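Local coordinates for protein putative prephenate dehydratase (Streptococcus mutans, PDB 4LUB) that probably catalyses the conversion of prephenate to 3-phenylpyruvate, with loss of carbon dioxide and water, in the biosynthesis of L-phenylalanine, at residues B[62-65]-B[66-70]; B[37-40]-B[41-44]; B[231-234]-B[235-238]. All coordinates share one frame; numbering follows the deposited sequence.

Contact 1: B[62-65]-B[66-70]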
ATOM      1  N   HIS B  62      -2.270   4.104  -7.644  1.00 27.55           N
ATOM      2  CA  HIS B  62      -3.515   3.365  -7.438  1.00 28.54           C
ATOM      3  C   HIS B  62      -4.256   3.064  -8.739  1.00 27.46           C
ATOM      4  O   HIS B  62      -4.656   1.918  -8.979  1.00 24.44           O
ATOM      5  CB  HIS B  62      -4.440   4.133  -6.493  1.00 27.24           C
ATOM      6  CG  HIS B  62      -3.871   4.326  -5.123  1.00 28.57           C
ATOM      7  ND1 HIS B  62      -4.434   5.182  -4.205  1.00 31.78           N
ATOM      8  CD2 HIS B  62      -2.790   3.779  -4.520  1.00 25.27           C
ATOM      9  CE1 HIS B  62      -3.720   5.159  -3.092  1.00 29.42           C
ATOM     10  NE2 HIS B  62      -2.720   4.315  -3.256  1.00 32.07           N
ATOM     11  N   GLU B  63      -4.471   4.100  -9.549  1.00 24.04           N
ATOM     12  CA  GLU B  63      -5.168   3.959 -10.829  1.00 25.81           C
ATOM     13  C   GLU B  63      -4.621   2.824 -11.694  1.00 24.84           C
ATOM     14  O   GLU B  63      -5.389   2.063 -12.283  1.00 26.05           O
ATOM     15  CB  GLU B  63      -5.131   5.271 -11.631  1.00 26.17           C
ATOM     16  CG  GLU B  63      -6.218   5.304 -12.710  1.00 29.99           C
ATOM     17  CD  GLU B  63      -6.166   6.536 -13.595  1.00 32.97           C
ATOM     18  OE1 GLU B  63      -5.440   7.499 -13.253  1.00 37.39           O
ATOM     19  OE2 GLU B  63      -6.861   6.545 -14.639  1.00 33.48           O
ATOM     20  N   THR B  64      -3.300   2.734 -11.790  1.00 22.94           N
ATOM     21  CA  THR B  64      -2.665   1.716 -12.622  1.00 21.48           C
ATOM     22  C   THR B  64      -2.985   0.305 -12.143  1.00 22.32           C
ATOM     23  O   THR B  64      -3.479  -0.525 -12.905  1.00 23.49           O
ATOM     24  CB  THR B  64      -1.130   1.887 -12.658  1.00 24.42           C
ATOM     25  OG1 THR B  64      -0.806   3.162 -13.221  1.00 23.54           O
ATOM     26  CG2 THR B  64      -0.503   0.816 -13.529  1.00 26.74           C
ATOM     27  N   PHE B  65      -2.731   0.047 -10.866  1.00 19.84           N
ATOM     28  CA  PHE B  65      -2.938  -1.279 -10.300  1.00 20.50           C
ATOM     29  C   PHE B  65      -4.405  -1.701 -10.167  1.00 22.98           C
ATOM     30  O   PHE B  65      -4.721  -2.872 -10.376  1.00 21.64           O
ATOM     31  CB  PHE B  65      -2.213  -1.370  -8.961  1.00 20.74           C
ATOM     32  CG  PHE B  65      -0.733  -1.445  -9.116  1.00 23.70           C
ATOM     33  CD1 PHE B  65      -0.138  -2.604  -9.583  1.00 24.29           C
ATOM     34  CD2 PHE B  65       0.060  -0.332  -8.876  1.00 22.19           C
ATOM     35  CE1 PHE B  65       1.223  -2.676  -9.762  1.00 24.39           C
ATOM     36  CE2 PHE B  65       1.430  -0.393  -9.059  1.00 22.39           C
ATOM     37  CZ  PHE B  65       2.014  -1.570  -9.498  1.00 26.26           C
ATOM     38  N   ASP B  66      -5.294  -0.782  -9.791  1.00 22.44           N
ATOM     39  CA  ASP B  66      -6.724  -1.109  -9.765  1.00 26.45           C
ATOM     40  C   ASP B  66      -7.246  -1.515 -11.144  1.00 27.02           C
ATOM     41  O   ASP B  66      -7.958  -2.510 -11.275  1.00 27.11           O
ATOM     42  CB  ASP B  66      -7.568   0.051  -9.205  1.00 28.08           C
ATOM     43  CG  ASP B  66      -7.161   0.447  -7.789  1.00 29.91           C
ATOM     44  OD1 ASP B  66      -6.628  -0.414  -7.057  1.00 30.32           O
ATOM     45  OD2 ASP B  66      -7.406   1.608  -7.398  1.00 31.82           O
ATOM     46  N   TYR B  67      -6.935  -0.728 -12.164  1.00 26.21           N
ATOM     47  CA  TYR B  67      -7.344  -1.081 -13.521  1.00 26.16           C
ATOM     48  C   TYR B  67      -6.746  -2.410 -14.006  1.00 28.39           C
ATOM     49  O   TYR B  67      -7.462  -3.251 -14.545  1.00 31.30           O
ATOM     50  CB  TYR B  67      -7.004   0.027 -14.512  1.00 25.19           C
ATOM     51  CG  TYR B  67      -7.820  -0.138 -15.771  1.00 27.67           C
ATOM     52  CD1 TYR B  67      -9.112   0.364 -15.849  1.00 27.12           C
ATOM     53  CD2 TYR B  67      -7.319  -0.834 -16.861  1.00 27.26           C
ATOM     54  CE1 TYR B  67      -9.881   0.193 -16.991  1.00 28.80           C
ATOM     55  CE2 TYR B  67      -8.077  -1.008 -18.005  1.00 27.42           C
ATOM     56  CZ  TYR B  67      -9.352  -0.494 -18.064  1.00 30.51           C
ATOM     57  OH  TYR B  67     -10.104  -0.668 -19.199  1.00 33.55           O
ATOM     58  N   LEU B  68      -5.433  -2.565 -13.866  1.00 24.83           N
ATOM     59  CA  LEU B  68      -4.760  -3.809 -14.241  1.00 25.32           C
ATOM     60  C   LEU B  68      -5.278  -5.061 -13.539  1.00 28.24           C
ATOM     61  O   LEU B  68      -5.354  -6.123 -14.156  1.00 32.67           O
ATOM     62  CB  LEU B  68      -3.249  -3.688 -14.008  1.00 24.91           C
ATOM     63  CG  LEU B  68      -2.347  -3.465 -15.235  1.00 31.86           C
ATOM     64  CD1 LEU B  68      -2.986  -2.687 -16.371  1.00 36.92           C
ATOM     65  CD2 LEU B  68      -0.979  -2.907 -14.828  1.00 30.60           C
ATOM     66  N   PHE B  69      -5.621  -4.960 -12.262  1.00 24.06           N
ATOM     67  CA  PHE B  69      -6.190  -6.111 -11.573  1.00 26.78           C
ATOM     68  C   PHE B  69      -7.639  -6.390 -11.954  1.00 28.61           C
ATOM     69  O   PHE B  69      -7.951  -7.487 -12.399  1.00 29.74           O
ATOM     70  CB  PHE B  69      -6.095  -5.955 -10.055  1.00 29.61           C
ATOM     71  CG  PHE B  69      -6.743  -7.085  -9.292  1.00 28.74           C
ATOM     72  CD1 PHE B  69      -6.102  -8.301  -9.161  1.00 30.29           C
ATOM     73  CD2 PHE B  69      -7.975  -6.919  -8.682  1.00 29.73           C
ATOM     74  CE1 PHE B  69      -6.685  -9.345  -8.460  1.00 33.30           C
ATOM     75  CE2 PHE B  69      -8.563  -7.955  -7.969  1.00 30.02           C
ATOM     76  CZ  PHE B  69      -7.918  -9.168  -7.863  1.00 31.89           C
ATOM     77  N   HIS B  70      -8.514  -5.400 -11.774  1.00 27.58           N
ATOM     78  CA  HIS B  70      -9.959  -5.591 -11.936  1.00 31.68           C
ATOM     79  C   HIS B  70     -10.413  -5.806 -13.371  1.00 39.09           C
ATOM     80  O   HIS B  70     -11.296  -6.620 -13.637  1.00 43.10           O
ATOM     81  CB  HIS B  70     -10.715  -4.385 -11.369  1.00 33.60           C
ATOM     82  CG  HIS B  70     -10.588  -4.225  -9.885  1.00 39.11           C
ATOM     83  ND1 HIS B  70     -11.101  -5.141  -8.992  1.00 42.34           N
ATOM     84  CD2 HIS B  70     -10.005  -3.256  -9.138  1.00 39.49           C
ATOM     85  CE1 HIS B  70     -10.845  -4.743  -7.758  1.00 43.88           C
ATOM     86  NE2 HIS B  70     -10.178  -3.603  -7.818  1.00 42.72           N
TER
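The carbonyl oxygen of H62 accepts the backbone N-H of D66 at 2.9 Å from O to N, in a nearly straight bond (172° at the hydrogen). It is the first of a run of i to i+4 bonds in alpha helix 62-70 of the prephenate dehydratase domain; Y67, L68 and F69 repeat it onto E63, T64 and F65, and H70 onto D66. The D66 carboxylate returns to the same carbonyl. With CG turned beside its own backbone N (chi1 -59°), the group folds back along the helix, and D66 CG comes 3.1 Å from H62 O. Its OD2 lies 3.2 Å from that oxygen, two acceptors side by side, a proximity that the salt bridge from OD2 to R228 probably makes tolerable. H62 turns its ring away, and ND1 is bonded to E58 of the second subunit.

Two residues further along, T64 and L68, both buried, lie alongside each other and point the same way. The T64 hydroxyl is bonded to the carbonyl of P52, and CG2, anti to the backbone N, does the packing. L68 answers with one branch of its isobutyl group, and the two methyls meet with T64 CG2 4.0 Å from L68 CD2.

Contact 2: B[37-40]-B[41-44]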
ATOM      1  N   VAL B  37      -5.074   5.366 -21.523  1.00 30.97           N
ATOM      2  CA  VAL B  37      -3.879   4.729 -22.075  1.00 30.97           C
ATOM      3  C   VAL B  37      -4.024   3.213 -22.198  1.00 29.41           C
ATOM      4  O   VAL B  37      -3.788   2.642 -23.266  1.00 29.57           O
ATOM      5  CB  VAL B  37      -2.620   5.035 -21.222  1.00 37.23           C
ATOM      6  CG1 VAL B  37      -1.404   4.355 -21.821  1.00 31.70           C
ATOM      7  CG2 VAL B  37      -2.395   6.543 -21.075  1.00 39.02           C
ATOM      8  N   ILE B  38      -4.395   2.568 -21.097  1.00 28.52           N
ATOM      9  CA  ILE B  38      -4.611   1.123 -21.091  1.00 31.38           C
ATOM     10  C   ILE B  38      -5.797   0.688 -21.958  1.00 32.32           C
ATOM     11  O   ILE B  38      -5.696  -0.285 -22.705  1.00 35.63           O
ATOM     12  CB  ILE B  38      -4.795   0.584 -19.650  1.00 28.14           C
ATOM     13  CG1 ILE B  38      -3.540   0.877 -18.819  1.00 28.19           C
ATOM     14  CG2 ILE B  38      -5.023  -0.918 -19.680  1.00 26.42           C
ATOM     15  CD1 ILE B  38      -3.734   0.764 -17.298  1.00 24.44           C
ATOM     16  N   LYS B  39      -6.909   1.409 -21.872  1.00 32.01           N
ATOM     17  CA  LYS B  39      -8.065   1.157 -22.749  1.00 34.71           C
ATOM     18  C   LYS B  39      -7.728   1.229 -24.241  1.00 34.18           C
ATOM     19  O   LYS B  39      -8.281   0.475 -25.043  1.00 32.56           O
ATOM     20  CB  LYS B  39      -9.206   2.138 -22.421  1.00 36.64           C
ATOM     21  CG  LYS B  39      -9.920   1.802 -21.113  1.00 37.30           C
ATOM     22  CD  LYS B  39     -10.956   2.837 -20.709  1.00 39.08           C
ATOM     23  CE  LYS B  39     -12.001   3.057 -21.790  1.00 44.99           C
ATOM     24  NZ  LYS B  39     -12.950   4.148 -21.408  1.00 45.19           N
ATOM     25  N   ALA B  40      -6.833   2.142 -24.606  1.00 35.71           N
ATOM     26  CA  ALA B  40      -6.335   2.246 -25.980  1.00 34.37           C
ATOM     27  C   ALA B  40      -5.750   0.932 -26.501  1.00 37.06           C
ATOM     28  O   ALA B  40      -5.912   0.583 -27.670  1.00 35.39           O
ATOM     29  CB  ALA B  40      -5.296   3.352 -26.081  1.00 32.56           C
ATOM     30  N   TYR B  41      -5.061   0.203 -25.631  1.00 34.17           N
ATOM     31  CA  TYR B  41      -4.527  -1.092 -26.021  1.00 37.15           C
ATOM     32  C   TYR B  41      -5.665  -2.083 -26.170  1.00 38.09           C
ATOM     33  O   TYR B  41      -5.708  -2.864 -27.118  1.00 36.37           O
ATOM     34  CB  TYR B  41      -3.543  -1.618 -24.982  1.00 37.62           C
ATOM     35  CG  TYR B  41      -3.118  -3.043 -25.237  1.00 37.37           C
ATOM     36  CD1 TYR B  41      -2.045  -3.326 -26.069  1.00 35.24           C
ATOM     37  CD2 TYR B  41      -3.820  -4.110 -24.682  1.00 38.16           C
ATOM     38  CE1 TYR B  41      -1.655  -4.626 -26.309  1.00 36.48           C
ATOM     39  CE2 TYR B  41      -3.439  -5.411 -24.918  1.00 40.63           C
ATOM     40  CZ  TYR B  41      -2.353  -5.663 -25.734  1.00 41.04           C
ATOM     41  OH  TYR B  41      -1.973  -6.962 -25.974  1.00 43.50           O
ATOM     42  N   GLU B  42      -6.575  -2.045 -25.200  1.00 39.96           N
ATOM     43  CA  GLU B  42      -7.698  -2.966 -25.132  1.00 43.11           C
ATOM     44  C   GLU B  42      -8.552  -2.847 -26.396  1.00 44.92           C
ATOM     45  O   GLU B  42      -9.097  -3.833 -26.890  1.00 45.16           O
ATOM     46  CB  GLU B  42      -8.531  -2.681 -23.876  1.00 44.40           C
ATOM     47  CG  GLU B  42      -7.905  -3.190 -22.577  1.00 46.54           C
ATOM     48  CD  GLU B  42      -8.739  -2.863 -21.354  1.00 50.25           C
ATOM     49  OE1 GLU B  42      -9.103  -1.681 -21.187  1.00 51.04           O
ATOM     50  OE2 GLU B  42      -9.051  -3.785 -20.571  1.00 53.43           O
ATOM     51  N   SER B  43      -8.661  -1.623 -26.903  1.00 45.99           N
ATOM     52  CA  SER B  43      -9.418  -1.330 -28.114  1.00 47.30           C
ATOM     53  C   SER B  43      -8.650  -1.592 -29.408  1.00 46.86           C
ATOM     54  O   SER B  43      -9.178  -1.365 -30.496  1.00 44.88           O
ATOM     55  CB  SER B  43      -9.868   0.128 -28.083  1.00 48.45           C
ATOM     56  OG  SER B  43     -10.970   0.285 -27.214  1.00 57.30           O
ATOM     57  N   LYS B  44      -7.410  -2.057 -29.275  1.00 47.60           N
ATOM     58  CA  LYS B  44      -6.541  -2.380 -30.412  1.00 50.20           C
ATOM     59  C   LYS B  44      -6.168  -1.156 -31.253  1.00 49.54           C
ATOM     60  O   LYS B  44      -5.844  -1.294 -32.432  1.00 51.41           O
ATOM     61  CB  LYS B  44      -7.176  -3.441 -31.326  1.00 52.55           C
ATOM     62  CG  LYS B  44      -7.683  -4.692 -30.629  1.00 54.54           C
ATOM     63  CD  LYS B  44      -7.726  -5.857 -31.611  1.00 59.44           C
ATOM     64  CE  LYS B  44      -8.896  -6.789 -31.330  1.00 63.32           C
ATOM     65  NZ  LYS B  44      -9.480  -7.328 -32.597  1.00 66.84           N
TER
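Backbone bonding comes first, since I38 and K39 supply the carbonyls on which the last turn of helix 34-42 closes. I38 O receives two N-H groups. The one from E42 is the regular i to i+4 bond, 3.2 Å from N to O, lying in the carbonyl plane; the other, from Y41 N at 3.0 Å, is weak, bent to 129° at the hydrogen. K39 O takes the N-H of S43 at 2.8 Å, a shorter bond than either.

Side-chain packing is carried chiefly by K39 and E42, three residues apart, whose chains pass each other at a slant. E42 leaves the helix with CG beside its own backbone N (chi1 -76°) and then runs extended, which lays the carboxylate against the preceding turn. Its OE1 rests 3.4 Å from K39 CA and 3.6 Å from K39 CG, so it is the carbon part of the lysine that meets the oxygen. The CB of Y41 packs on the carbonyl of I38, 3.4 Å from its O, and those of E42 and S43 lie against K39 O.

Charge plays little direct part between the two. K39 NZ and E42 OE1 are 7.0 Å apart, and each is engaged in another direction: the amine in a salt bridge with E36, the carboxylate oxygen in a hydrogen bond with the hydroxyl of Y67.

Beyond S43 the chain leaves the helix at K44. Its phi is positive (65°), and two bonds run back into the last turn, one of them from K44 N to the carbonyl of Y41. Together these make a Schellman motif, here ending the helix of a beta-alpha-beta crossover that joins parallel strands 27-31 and 48-55 of the dehydratase domain.

Contact 3: B[231-234]-B[235-238]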
ATOM      1  N   LYS B 231     -12.564  -3.651  -3.182  1.00 44.39           N
ATOM      2  CA  LYS B 231     -13.836  -3.006  -3.498  1.00 50.26           C
ATOM      3  C   LYS B 231     -15.013  -3.938  -3.226  1.00 54.14           C
ATOM      4  O   LYS B 231     -15.960  -4.015  -4.013  1.00 55.07           O
ATOM      5  CB  LYS B 231     -13.866  -2.506  -4.949  1.00 50.41           C
ATOM      6  CG  LYS B 231     -12.553  -1.913  -5.427  1.00 52.43           C
ATOM      7  CD  LYS B 231     -12.479  -0.417  -5.123  1.00 53.61           C
ATOM      8  CE  LYS B 231     -11.631   0.330  -6.153  1.00 49.25           C
ATOM      9  NZ  LYS B 231     -10.443   1.000  -5.540  1.00 42.71           N
ATOM     10  N   THR B 232     -14.937  -4.650  -2.103  1.00 53.45           N
ATOM     11  CA  THR B 232     -16.055  -5.445  -1.606  1.00 51.84           C
ATOM     12  C   THR B 232     -16.507  -4.867  -0.269  1.00 53.83           C
ATOM     13  O   THR B 232     -17.466  -4.102  -0.211  1.00 55.93           O
ATOM     14  CB  THR B 232     -15.691  -6.928  -1.426  1.00 49.49           C
ATOM     15  OG1 THR B 232     -14.455  -7.031  -0.707  1.00 47.75           O
ATOM     16  CG2 THR B 232     -15.540  -7.612  -2.778  1.00 49.74           C
ATOM     17  N   ILE B 233     -15.808  -5.233   0.803  1.00 53.29           N
ATOM     18  CA  ILE B 233     -15.969  -4.560   2.090  1.00 53.30           C
ATOM     19  C   ILE B 233     -14.624  -4.168   2.716  1.00 52.79           C
ATOM     20  O   ILE B 233     -13.574  -4.683   2.329  1.00 52.47           O
ATOM     21  CB  ILE B 233     -16.760  -5.436   3.091  1.00 54.45           C
ATOM     22  CG1 ILE B 233     -16.099  -6.802   3.243  1.00 55.50           C
ATOM     23  CG2 ILE B 233     -18.187  -5.637   2.614  1.00 55.49           C
ATOM     24  CD1 ILE B 233     -16.167  -7.359   4.649  1.00 56.53           C
ATOM     25  N   LEU B 234     -14.678  -3.234   3.665  1.00 54.96           N
ATOM     26  CA  LEU B 234     -13.543  -2.902   4.522  1.00 53.70           C
ATOM     27  C   LEU B 234     -12.920  -4.140   5.147  1.00 52.04           C
ATOM     28  O   LEU B 234     -13.611  -4.944   5.773  1.00 53.66           O
ATOM     29  CB  LEU B 234     -13.973  -1.932   5.623  1.00 56.03           C
ATOM     30  CG  LEU B 234     -12.858  -1.186   6.362  1.00 56.07           C
ATOM     31  CD1 LEU B 234     -12.018  -0.357   5.400  1.00 54.53           C
ATOM     32  CD2 LEU B 234     -13.460  -0.316   7.448  1.00 55.43           C
ATOM     33  N   GLY B 235     -11.613  -4.295   4.966  1.00 46.07           N
ATOM     34  CA  GLY B 235     -10.908  -5.453   5.479  1.00 41.51           C
ATOM     35  C   GLY B 235     -10.694  -6.549   4.450  1.00 38.76           C
ATOM     36  O   GLY B 235     -10.081  -7.574   4.758  1.00 36.36           O
ATOM     37  N   GLU B 236     -11.188  -6.344   3.229  1.00 35.47           N
ATOM     38  CA  GLU B 236     -10.833  -7.230   2.118  1.00 35.04           C
ATOM     39  C   GLU B 236      -9.994  -6.524   1.063  1.00 32.94           C
ATOM     40  O   GLU B 236     -10.323  -5.426   0.604  1.00 32.25           O
ATOM     41  CB  GLU B 236     -12.090  -7.835   1.488  1.00 36.50           C
ATOM     42  CG  GLU B 236     -12.903  -8.666   2.469  1.00 41.11           C
ATOM     43  CD  GLU B 236     -14.043  -9.397   1.804  1.00 43.84           C
ATOM     44  OE1 GLU B 236     -14.347  -9.078   0.640  1.00 42.91           O
ATOM     45  OE2 GLU B 236     -14.630 -10.298   2.441  1.00 47.87           O
ATOM     46  N   TYR B 237      -8.899  -7.164   0.690  1.00 30.14           N
ATOM     47  CA  TYR B 237      -7.924  -6.549  -0.181  1.00 30.52           C
ATOM     48  C   TYR B 237      -7.374  -7.534  -1.186  1.00 28.87           C
ATOM     49  O   TYR B 237      -7.504  -8.740  -1.025  1.00 29.20           O
ATOM     50  CB  TYR B 237      -6.754  -6.024   0.650  1.00 31.69           C
ATOM     51  CG  TYR B 237      -7.141  -5.201   1.855  1.00 34.15           C
ATOM     52  CD1 TYR B 237      -7.360  -3.840   1.745  1.00 33.79           C
ATOM     53  CD2 TYR B 237      -7.268  -5.785   3.108  1.00 37.09           C
ATOM     54  CE1 TYR B 237      -7.700  -3.081   2.844  1.00 36.48           C
ATOM     55  CE2 TYR B 237      -7.609  -5.033   4.215  1.00 39.19           C
ATOM     56  CZ  TYR B 237      -7.824  -3.680   4.077  1.00 37.95           C
ATOM     57  OH  TYR B 237      -8.163  -2.924   5.170  1.00 35.69           O
ATOM     58  N   PHE B 238      -6.736  -7.006  -2.216  1.00 24.63           N
ATOM     59  CA  PHE B 238      -5.835  -7.792  -3.026  1.00 24.88           C
ATOM     60  C   PHE B 238      -4.446  -7.212  -2.833  1.00 24.13           C
ATOM     61  O   PHE B 238      -4.293  -6.036  -2.524  1.00 26.55           O
ATOM     62  CB  PHE B 238      -6.262  -7.870  -4.494  1.00 22.93           C
ATOM     63  CG  PHE B 238      -6.031  -6.616  -5.285  1.00 24.44           C
ATOM     64  CD1 PHE B 238      -4.849  -6.425  -5.972  1.00 23.99           C
ATOM     65  CD2 PHE B 238      -7.013  -5.648  -5.376  1.00 26.79           C
ATOM     66  CE1 PHE B 238      -4.641  -5.285  -6.716  1.00 27.48           C
ATOM     67  CE2 PHE B 238      -6.813  -4.503  -6.120  1.00 25.02           C
ATOM     68  CZ  PHE B 238      -5.623  -4.320  -6.791  1.00 26.48           C
TER
HETATM   69  O   HOH W   1     -12.755  -3.189   0.183  1.00 41.57           O
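A type II beta turn from I233 to E236 is closed by the N-H of E236 on the carbonyl of I233, 3.0 Å from N to O, with the donor tilted 31° from the carbonyl plane. G235 holds the third position at a phi of 98°, the usual place for a glycine in this turn, where a side chain would press on the preceding carbonyl.

Side chains tie the turn a second time. T232 and E236 cross at about a right angle, and the threonine hydroxyl donates to the carboxylate; the 2.5 Å from OG1 to OE1 is very short and may not be exact. Lying within the ACT range, the turn reverses the chain between antiparallel strands 222-229 and 237-244, the hairpin at the centre of the beta-alpha-beta-beta-alpha-beta order of the ACT fold. E236 runs extended beyond CG, and I233 slants across it: I233 CG1 lies 3.6 Å from E236 CD. This approach follows from the I233 torsion, which sets CG1 between backbone N and carbonyl carbon (chi1 55°).

A water molecule sits inside the loop, 2.7 Å from I233 O, with weaker contacts to T232 N and E236 O.

Contact 1 is the middle member of the set: its centre lies about 14 Å from that of contact 2 and about 14 Å from that of contact 3, while those two are about 27 Å apart, centre to centre, and do not touch. Toward contact 2, helices 62-70 and 34-42 of the dehydratase domain pack directly, with Y67 CE2 3.5 Å from I38 CG2 and L68 CD1 3.7 Å from I38 CD1. Toward contact 3 the F69 and F238 rings stack, F69 CD2 to F238 CD2 3.7 Å, and D66 OD2 stands 3.6 Å from K231 NZ, a long and weak approach of opposite charges. Helix 62-70 thus touches both helix 34-42 and the ACT hairpin.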